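Local coordinates for protein JSC1_58120g3 (PDB 6XHG) that binds biliverdin IXa covalently in a cyanobacterial GAF domain whose dark state absorbs far-red light, probably serving as a photosensor, at the BVX site. Sequence-based numbering; all coordinates share one arbitrary frame.

The BVX site. Residues 41, 51, 68, 70-73, 79-81, 87, 113-114, 116-117, 120, 131, 143, 145, 147. With BVX (3-[2-[(~{Z})-[5-[(4-ethenyl-3-methyl-5-oxidanylidene-pyrrol-2-ylidene)methyl]-3-(3-hydroxy-3-oxopropyl)-4-methyl-pyrrol-2-ylidene]methyl]-5-[(~{Z})-(3-ethyl-4-methyl-5-oxidanylidene-pyrrol-2-ylidene)methyl]-4-methyl-1~{H}-pyrrol-3-yl]propanoic acid), chain B.
Biliverdin (BVX) in this bilin-binding GAF pocket is tethered covalently, gripped through polar groups and sandwiched between flat side chains. The tether is a 1.9 Å thioether from Cys116 SG to BVX CAC, on the NC ring (conventional A). Asp70 meets pyrrole nitrogens with one oxygen: OD2 accepts from BVX ND through its syn lone pair and from BVX NC above the carboxylate plane. BVX NA lies 2.8 Å from OD2, a bond if NA carries a proton; such a cluster would favour an ionised carboxylate. Leu73 N binds Asp70 OD1, fixing its rotation.

Trp68, CG anti to its backbone N (chi1 -177°), lays its six-membered ring over the NB ring (conventional D), planes 7° apart, while NE1 points almost in its own plane at the NC-ring carbonyl, BVX OC, 2.9 Å away. An alanine here would remove the stack and carbonyl hydrogen bond and would probably loosen the NB ring relative to the NC ring. His117 stacks on the inner ND and NA rings (conventional B and C), its ND1 donating nearly straight (170°) to propionate BVX O2D and NE2 sharing water 1 with BVX NB. Tyr72 covers the ND ring's other face.

Thr114 OG1 holds propionate BVX O1D; Arg80 NE makes a 3.1 Å salt bridge to BVX O1A on the other propionate. Ser145 OG donates to BVX OB.

The bilin lies between helices 71-75 and 115-123, with the NB ring toward strands 128-136 and 139-148.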
loop_
_atom_site.group_PDB
_atom_site.type_symbol
_atom_site.label_atom_id
_atom_site.label_comp_id
_atom_site.label_asym_id
_atom_site.label_seq_id
_atom_site.Cartn_x
_atom_site.Cartn_y
_atom_site.Cartn_z
ATOM N N TYR A 41 -4.232 2.449 4.825
ATOM C CA TYR A 41 -4.448 3.885 4.884
ATOM C C TYR A 41 -5.820 4.184 4.299
ATOM O O TYR A 41 -6.149 3.703 3.214
ATOM C CB TYR A 41 -3.313 4.574 4.117
ATOM C CG TYR A 41 -3.450 6.033 3.765
ATOM C CD1 TYR A 41 -4.123 6.429 2.617
ATOM C CD2 TYR A 41 -2.853 7.014 4.547
ATOM C CE1 TYR A 41 -4.225 7.760 2.273
ATOM C CE2 TYR A 41 -2.949 8.349 4.210
ATOM C CZ TYR A 41 -3.636 8.716 3.070
ATOM O OH TYR A 41 -3.736 10.043 2.727
ATOM N N PHE A 51 -3.574 6.797 8.542
ATOM C CA PHE A 51 -3.144 5.421 8.767
ATOM C C PHE A 51 -4.044 4.752 9.798
ATOM O O PHE A 51 -4.169 5.231 10.929
ATOM C CB PHE A 51 -1.686 5.376 9.219
ATOM C CG PHE A 51 -0.718 5.814 8.164
ATOM C CD1 PHE A 51 -0.254 4.910 7.223
ATOM C CD2 PHE A 51 -0.268 7.121 8.111
ATOM C CE1 PHE A 51 0.632 5.303 6.246
ATOM C CE2 PHE A 51 0.621 7.520 7.133
ATOM C CZ PHE A 51 1.072 6.612 6.200
ATOM N N TRP A 68 -1.446 11.635 6.276
ATOM C CA TRP A 68 -0.628 12.123 5.173
ATOM C C TRP A 68 -1.574 12.878 4.255
ATOM O O TRP A 68 -2.459 12.273 3.640
ATOM C CB TRP A 68 0.071 10.959 4.460
ATOM C CG TRP A 68 1.009 11.319 3.331
ATOM C CD1 TRP A 68 1.152 12.534 2.728
ATOM C CD2 TRP A 68 1.952 10.442 2.691
ATOM N NE1 TRP A 68 2.112 12.467 1.746
ATOM C CE2 TRP A 68 2.620 11.195 1.705
ATOM C CE3 TRP A 68 2.293 9.094 2.856
ATOM C CZ2 TRP A 68 3.607 10.645 0.885
ATOM C CZ3 TRP A 68 3.274 8.550 2.039
ATOM C CH2 TRP A 68 3.918 9.325 1.068
ATOM N N ASP A 70 -1.585 14.442 1.080
ATOM C CA ASP A 70 -0.837 14.575 -0.160
ATOM C C ASP A 70 -1.577 15.514 -1.105
ATOM O O ASP A 70 -2.704 15.203 -1.512
ATOM C CB ASP A 70 -0.628 13.213 -0.804
ATOM C CG ASP A 70 0.297 13.269 -1.997
ATOM O OD1 ASP A 70 -0.083 13.861 -3.031
ATOM O OD2 ASP A 70 1.425 12.745 -1.885
ATOM N N PRO A 71 -0.999 16.664 -1.462
ATOM C CA PRO A 71 -1.732 17.624 -2.303
ATOM C C PRO A 71 -2.017 17.098 -3.697
ATOM O O PRO A 71 -3.043 17.463 -4.289
ATOM C CB PRO A 71 -0.799 18.846 -2.344
ATOM C CG PRO A 71 0.170 18.647 -1.214
ATOM C CD PRO A 71 0.316 17.174 -1.046
ATOM N N TYR A 72 -1.135 16.252 -4.234
ATOM C CA TYR A 72 -1.358 15.677 -5.556
ATOM C C TYR A 72 -2.548 14.726 -5.552
ATOM O O TYR A 72 -3.418 14.805 -6.427
ATOM C CB TYR A 72 -0.090 14.961 -6.023
ATOM C CG TYR A 72 -0.177 14.368 -7.411
ATOM C CD1 TYR A 72 -0.591 13.058 -7.603
ATOM C CD2 TYR A 72 0.155 15.122 -8.531
ATOM C CE1 TYR A 72 -0.668 12.513 -8.870
ATOM C CE2 TYR A 72 0.080 14.583 -9.802
ATOM C CZ TYR A 72 -0.331 13.280 -9.965
ATOM O OH TYR A 72 -0.413 12.740 -11.226
ATOM N N LEU A 73 -2.605 13.818 -4.575
ATOM C CA LEU A 73 -3.747 12.913 -4.479
ATOM C C LEU A 73 -5.051 13.672 -4.266
ATOM O O LEU A 73 -6.108 13.237 -4.742
ATOM C CB LEU A 73 -3.527 11.903 -3.354
ATOM C CG LEU A 73 -2.403 10.887 -3.573
ATOM C CD1 LEU A 73 -2.423 9.842 -2.474
ATOM C CD2 LEU A 73 -2.540 10.232 -4.940
ATOM N N GLY A 79 -5.629 10.134 -7.711
ATOM C CA GLY A 79 -4.582 9.894 -8.688
ATOM C C GLY A 79 -4.762 8.608 -9.470
ATOM O O GLY A 79 -5.884 8.143 -9.733
ATOM N N ARG A 80 -3.628 7.955 -9.734
ATOM C CA ARG A 80 -3.620 6.755 -10.560
ATOM C C ARG A 80 -4.406 5.627 -9.919
ATOM O O ARG A 80 -4.803 4.682 -10.614
ATOM C CB ARG A 80 -2.171 6.322 -10.793
ATOM C CG ARG A 80 -1.480 5.837 -9.522
ATOM C CD ARG A 80 -0.093 5.275 -9.792
ATOM N NE ARG A 80 0.811 6.300 -10.308
ATOM C CZ ARG A 80 1.938 6.047 -10.965
ATOM N NH1 ARG A 80 2.312 4.796 -11.188
ATOM N NH2 ARG A 80 2.695 7.050 -11.393
ATOM N N PHE A 81 -4.676 5.729 -8.620
ATOM C CA PHE A 81 -5.347 4.648 -7.922
ATOM C C PHE A 81 -6.804 4.558 -8.339
ATOM O O PHE A 81 -7.436 3.517 -8.122
ATOM C CB PHE A 81 -5.194 4.837 -6.421
ATOM C CG PHE A 81 -3.768 4.791 -5.976
ATOM C CD1 PHE A 81 -3.043 3.613 -6.059
ATOM C CD2 PHE A 81 -3.134 5.937 -5.521
ATOM C CE1 PHE A 81 -1.724 3.570 -5.671
ATOM C CE2 PHE A 81 -1.816 5.900 -5.131
ATOM C CZ PHE A 81 -1.107 4.715 -5.206
ATOM N N PHE A 87 1.760 1.880 -7.411
ATOM C CA PHE A 87 2.916 2.762 -7.348
ATOM C C PHE A 87 4.063 1.968 -6.750
ATOM O O PHE A 87 4.000 1.562 -5.585
ATOM C CB PHE A 87 2.612 4.003 -6.504
ATOM C CG PHE A 87 3.669 5.069 -6.578
ATOM C CD1 PHE A 87 3.954 5.706 -7.775
ATOM C CD2 PHE A 87 4.370 5.441 -5.443
ATOM C CE1 PHE A 87 4.924 6.691 -7.839
ATOM C CE2 PHE A 87 5.340 6.430 -5.498
ATOM C CZ PHE A 87 5.618 7.053 -6.698
ATOM N N LEU A 113 10.929 10.724 -8.500
ATOM C CA LEU A 113 9.832 11.322 -7.757
ATOM C C LEU A 113 10.088 12.806 -7.534
ATOM O O LEU A 113 11.235 13.260 -7.493
ATOM C CB LEU A 113 9.635 10.617 -6.414
ATOM C CG LEU A 113 8.881 9.282 -6.368
ATOM C CD1 LEU A 113 9.485 8.238 -7.302
ATOM C CD2 LEU A 113 8.831 8.755 -4.935
ATOM N N THR A 114 9.003 13.558 -7.382
ATOM C CA THR A 114 9.118 14.966 -7.037
ATOM C C THR A 114 9.722 15.088 -5.644
ATOM O O THR A 114 9.502 14.243 -4.773
ATOM C CB THR A 114 7.745 15.643 -7.100
ATOM O OG1 THR A 114 7.278 15.647 -8.454
ATOM C CG2 THR A 114 7.803 17.081 -6.600
ATOM N N CYS A 116 9.318 16.992 -3.038
ATOM C CA CYS A 116 8.471 17.059 -1.847
ATOM C C CYS A 116 7.780 15.725 -1.563
ATOM O O CYS A 116 7.520 15.399 -0.398
ATOM C CB CYS A 116 7.435 18.182 -1.962
ATOM S SG CYS A 116 6.258 18.081 -3.322
ATOM N N HIS A 117 7.524 14.918 -2.597
ATOM C CA HIS A 117 7.065 13.548 -2.378
ATOM C C HIS A 117 8.139 12.725 -1.676
ATOM O O HIS A 117 7.855 11.990 -0.718
ATOM C CB HIS A 117 6.666 12.908 -3.709
ATOM C CG HIS A 117 6.023 11.558 -3.573
ATOM N ND1 HIS A 117 5.573 10.839 -4.659
ATOM C CD2 HIS A 117 5.732 10.809 -2.482
ATOM C CE1 HIS A 117 5.049 9.698 -4.246
ATOM N NE2 HIS A 117 5.132 9.656 -2.929
ATOM N N ALA A 120 8.220 13.820 1.927
ATOM C CA ALA A 120 7.121 13.230 2.692
ATOM C C ALA A 120 7.406 11.772 3.047
ATOM O O ALA A 120 7.212 11.342 4.195
ATOM C CB ALA A 120 5.817 13.342 1.903
ATOM N N VAL A 131 2.633 0.392 -3.314
ATOM C CA VAL A 131 1.376 0.968 -2.846
ATOM C C VAL A 131 0.287 0.604 -3.842
ATOM O O VAL A 131 0.447 0.832 -5.048
ATOM C CB VAL A 131 1.462 2.499 -2.681
ATOM C CG1 VAL A 131 0.221 3.028 -1.978
ATOM C CG2 VAL A 131 2.715 2.887 -1.915
ATOM N N LEU A 143 -5.548 2.810 0.608
ATOM C CA LEU A 143 -4.321 2.281 0.038
ATOM C C LEU A 143 -3.749 1.201 0.941
ATOM O O LEU A 143 -3.801 1.309 2.172
ATOM C CB LEU A 143 -3.282 3.394 -0.151
ATOM C CG LEU A 143 -3.683 4.632 -0.958
ATOM C CD1 LEU A 143 -2.628 5.733 -0.828
ATOM C CD2 LEU A 143 -3.927 4.276 -2.417
ATOM N N SER A 145 -0.095 -0.344 1.599
ATOM C CA SER A 145 1.286 0.024 1.321
ATOM C C SER A 145 2.248 -0.963 1.959
ATOM O O SER A 145 2.103 -1.313 3.134
ATOM C CB SER A 145 1.581 1.442 1.818
ATOM O OG SER A 145 0.707 2.380 1.214
ATOM N N PHE A 147 6.274 -1.120 2.761
ATOM C CA PHE A 147 7.385 -0.197 2.931
ATOM C C PHE A 147 8.602 -0.980 3.400
ATOM O O PHE A 147 8.497 -1.852 4.278
ATOM C CB PHE A 147 7.095 0.899 3.977
ATOM C CG PHE A 147 6.012 1.870 3.596
ATOM C CD1 PHE A 147 5.991 2.462 2.345
ATOM C CD2 PHE A 147 5.033 2.221 4.511
ATOM C CE1 PHE A 147 5.003 3.371 2.010
ATOM C CE2 PHE A 147 4.042 3.125 4.179
ATOM C CZ PHE A 147 4.030 3.703 2.928
HETATM C CHA BVX B . 2.158 11.415 -5.903
HETATM N NA BVX B . 1.813 10.534 -3.492
HETATM C C1A BVX B . 1.911 10.358 -4.825
HETATM C C2A BVX B . 1.742 9.016 -5.083
HETATM C C3A BVX B . 1.532 8.382 -3.896
HETATM C C4A BVX B . 1.578 9.344 -2.897
HETATM C CMA BVX B . 1.301 6.879 -3.768
HETATM C CAA BVX B . 1.763 8.374 -6.469
HETATM C CBA BVX B . 0.328 8.413 -7.005
HETATM C CGA BVX B . 0.290 8.869 -8.465
HETATM O O1A BVX B . 1.363 9.048 -9.101
HETATM O O2A BVX B . -0.818 9.062 -9.031
HETATM C CHB BVX B . 1.412 9.213 -1.371
HETATM N NB BVX B . 2.012 6.977 -0.723
HETATM C C1B BVX B . 1.282 8.112 -0.644
HETATM C C2B BVX B . 0.374 7.953 0.379
HETATM C C3B BVX B . 0.539 6.727 0.911
HETATM C C4B BVX B . 1.558 6.111 0.221
HETATM C CMB BVX B . -0.646 8.986 0.842
HETATM O OB BVX B . 1.978 5.017 0.413
HETATM C CAB BVX B . -0.281 6.147 2.065
HETATM C CBB BVX B . 0.230 5.241 2.871
HETATM N NC BVX B . 3.180 14.877 -1.810
HETATM C C1C BVX B . 3.197 15.419 -0.561
HETATM C C2C BVX B . 3.694 16.694 -0.660
HETATM C C3C BVX B . 3.982 16.930 -1.952
HETATM C C4C BVX B . 3.658 15.802 -2.673
HETATM C CMC BVX B . 3.892 17.676 0.495
HETATM O OC BVX B . 2.847 14.897 0.443
HETATM C CAC BVX B . 4.563 18.233 -2.508
HETATM C CBC BVX B . 3.555 19.074 -3.287
HETATM C CHD BVX B . 3.824 15.696 -3.981
HETATM N ND BVX B . 2.868 13.307 -4.556
HETATM C C1D BVX B . 3.383 14.533 -4.884
HETATM C C2D BVX B . 3.482 14.603 -6.251
HETATM C C3D BVX B . 3.030 13.445 -6.768
HETATM C C4D BVX B . 2.646 12.634 -5.723
HETATM C CMD BVX B . 4.006 15.802 -7.040
HETATM C CAD BVX B . 2.963 13.104 -8.257
HETATM C CBD BVX B . 3.988 12.028 -8.627
HETATM C CGD BVX B . 5.388 12.462 -8.203
HETATM O O1D BVX B . 5.844 13.575 -8.564
HETATM O O2D BVX B . 6.090 11.698 -7.497
HETATM O O HOH W 1 4.431 7.185 -2.011
HETATM O O HOH W 2 1.255 9.116 -11.804
#